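Local coordinates for catalase (Pseudomonas syringae, PDB 1M7S) that breaks hydrogen peroxide down into water and oxygen with a haem cofactor, protecting the cell from peroxide damage, at the interface of chains A and B. Sequence-based numbering; all coordinates share one arbitrary frame. Chains: chain A/B, Catalase.

The interface of chains A and B. Residues chain A 136, 139, 143, 160-161, 163-164; chain B 376-380.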
# COMPACT_ATOMS: atom_id res chain seq x y z
N LYS A 136 3.00 26.23 -7.57
CA LYS A 136 3.18 25.97 -8.98
C LYS A 136 3.99 24.72 -9.31
O LYS A 136 4.07 24.29 -10.49
CB LYS A 136 3.84 27.21 -9.64
CG LYS A 136 3.08 28.52 -9.47
CD LYS A 136 1.61 28.36 -9.77
CE LYS A 136 1.35 27.92 -11.24
NZ LYS A 136 -0.16 27.72 -11.34
N ASP A 139 2.28 21.94 -11.33
CA ASP A 139 2.00 22.43 -12.69
C ASP A 139 3.27 22.42 -13.55
O ASP A 139 3.29 21.96 -14.68
CB ASP A 139 1.46 23.86 -12.70
CG ASP A 139 0.17 23.95 -11.90
OD1 ASP A 139 0.14 24.64 -10.84
OD2 ASP A 139 -0.78 23.30 -12.38
N ALA A 143 4.09 20.13 -16.84
CA ALA A 143 4.45 20.76 -18.11
C ALA A 143 5.79 20.27 -18.65
O ALA A 143 5.89 20.17 -19.86
CB ALA A 143 4.46 22.28 -18.02
N ASP A 160 3.97 26.59 -23.35
CA ASP A 160 2.64 27.13 -23.08
C ASP A 160 2.63 27.55 -21.61
O ASP A 160 2.33 28.71 -21.23
CB ASP A 160 1.62 26.01 -23.35
CG ASP A 160 0.20 26.30 -22.92
OD1 ASP A 160 -0.14 27.50 -22.85
OD2 ASP A 160 -0.58 25.35 -22.67
N PHE A 161 3.13 26.69 -20.70
CA PHE A 161 3.18 27.03 -19.27
C PHE A 161 4.09 28.22 -19.00
O PHE A 161 3.67 29.26 -18.44
CB PHE A 161 3.68 25.80 -18.46
CG PHE A 161 3.85 26.03 -16.98
CD1 PHE A 161 2.80 26.21 -16.09
CD2 PHE A 161 5.14 26.13 -16.50
CE1 PHE A 161 3.01 26.43 -14.73
CE2 PHE A 161 5.37 26.36 -15.14
CZ PHE A 161 4.32 26.50 -14.28
N SER A 163 5.32 30.55 -20.85
CA SER A 163 4.87 31.83 -21.41
C SER A 163 4.08 32.65 -20.39
O SER A 163 4.06 33.89 -20.50
CB SER A 163 4.05 31.63 -22.69
OG SER A 163 2.76 31.11 -22.44
N HIS A 164 3.51 32.08 -19.32
CA HIS A 164 2.89 32.82 -18.25
C HIS A 164 3.83 33.02 -17.06
O HIS A 164 3.42 33.49 -15.99
CB HIS A 164 1.68 32.00 -17.70
CG HIS A 164 0.70 31.60 -18.77
ND1 HIS A 164 0.96 30.52 -19.59
CD2 HIS A 164 -0.49 32.12 -19.17
CE1 HIS A 164 -0.02 30.37 -20.47
NE2 HIS A 164 -0.90 31.33 -20.22
N TYR B 376 -1.54 21.04 -16.59
CA TYR B 376 -0.87 22.11 -15.88
C TYR B 376 -1.70 23.41 -16.03
O TYR B 376 -2.50 23.51 -16.96
CB TYR B 376 0.50 22.36 -16.53
CG TYR B 376 0.46 22.51 -18.03
CD1 TYR B 376 0.29 23.80 -18.57
CD2 TYR B 376 0.62 21.42 -18.89
CE1 TYR B 376 0.27 23.96 -19.94
CE2 TYR B 376 0.48 21.58 -20.25
CZ TYR B 376 0.38 22.87 -20.78
OH TYR B 376 0.28 23.05 -22.15
N GLU B 377 -1.52 24.30 -15.07
CA GLU B 377 -2.16 25.63 -15.10
C GLU B 377 -1.08 26.64 -14.73
O GLU B 377 -0.28 26.36 -13.82
CB GLU B 377 -3.29 25.60 -14.05
CG GLU B 377 -4.26 26.76 -14.16
CD GLU B 377 -3.74 28.11 -13.68
OE1 GLU B 377 -2.93 28.17 -12.74
OE2 GLU B 377 -4.18 29.18 -14.22
N PRO B 378 -0.99 27.78 -15.37
CA PRO B 378 -1.87 28.22 -16.45
C PRO B 378 -1.52 27.64 -17.81
O PRO B 378 -0.39 27.19 -18.03
CB PRO B 378 -1.63 29.74 -16.63
CG PRO B 378 -0.33 29.93 -15.91
CD PRO B 378 -0.01 28.79 -14.99
N SER B 379 -2.48 27.78 -18.73
CA SER B 379 -2.28 27.28 -20.09
C SER B 379 -3.03 28.26 -21.00
O SER B 379 -4.11 28.65 -20.50
CB SER B 379 -2.95 25.88 -20.20
OG SER B 379 -2.97 25.55 -21.60
N ARG B 380 -2.47 28.65 -22.13
CA ARG B 380 -3.28 29.49 -23.03
C ARG B 380 -4.05 28.64 -24.04
O ARG B 380 -4.80 29.22 -24.83
CB ARG B 380 -2.50 30.52 -23.81
CG ARG B 380 -1.45 30.08 -24.80
CD ARG B 380 -0.63 31.27 -25.33
NE ARG B 380 0.23 31.82 -24.26
CZ ARG B 380 0.02 32.90 -23.53
NH1 ARG B 380 -1.02 33.72 -23.69
NH2 ARG B 380 0.90 33.21 -22.57
O HOH W 1 1.26 35.48 -21.02
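In this subunit interface of a clade 1 haem catalase, present as a tetramer in the crystal, the largely extended segment B:Tyr376–B:Arg380 lies across helices 137-144 and 155-163 of chain A, and a two-fold axis repeats the contact. A:Asp160 is its densely hydrogen-bonded centre; CG stands anti to the backbone N (chi1 171°) and so sends the carboxylate towards chain B. Its OD2 accepts two hydroxyls, the phenol OH of B:Tyr376 at 2.5 Å on the anti lone pair and OG of B:Ser379 at 2.6 Å on the syn one. The other oxygen, OD1, takes the backbone N of B:Arg380 at 2.7 Å along a nearly straight bond, again syn. Three donors on one carboxylate should favour its charged form. The tyrosine, its CG between the backbone N and the carbonyl carbon (chi1 49°), meets this carboxylate at its ring edge, while CB of A:Ala143 lies over one face.

Packing is tight beside it, where the A:His164 imidazole is sandwiched. B:Pro378, which follows a cis peptide bond, lays CB over one face, and the guanidinium of B:Arg380 stacks almost parallel on the other, NH2 3.7 Å from the ring centroid. The ND1 N-H is shared in the ring plane between the carbonyl oxygens of A:Asp160 (bent) and A:Phe161 (straighter), a pair that restrains the ring. B:Arg380 also grips OG of A:Ser163 side-on, with NH2 at 2.8 Å and NE further away; its NH2 continues to a water at the looser, hydrated end.

The opposite end is polar. NZ of A:Lys136 reaches B:Glu377 O at 2.8 Å from above the carbonyl plane and forms salt bridges with A:Asp139 OD1 of its own chain and, through a weak hydrogen bond, B:Glu377 OE1, which may offset the repulsion between the two acids. B:Glu377 N donates to A:Asp139 OD2 from above the carboxylate plane.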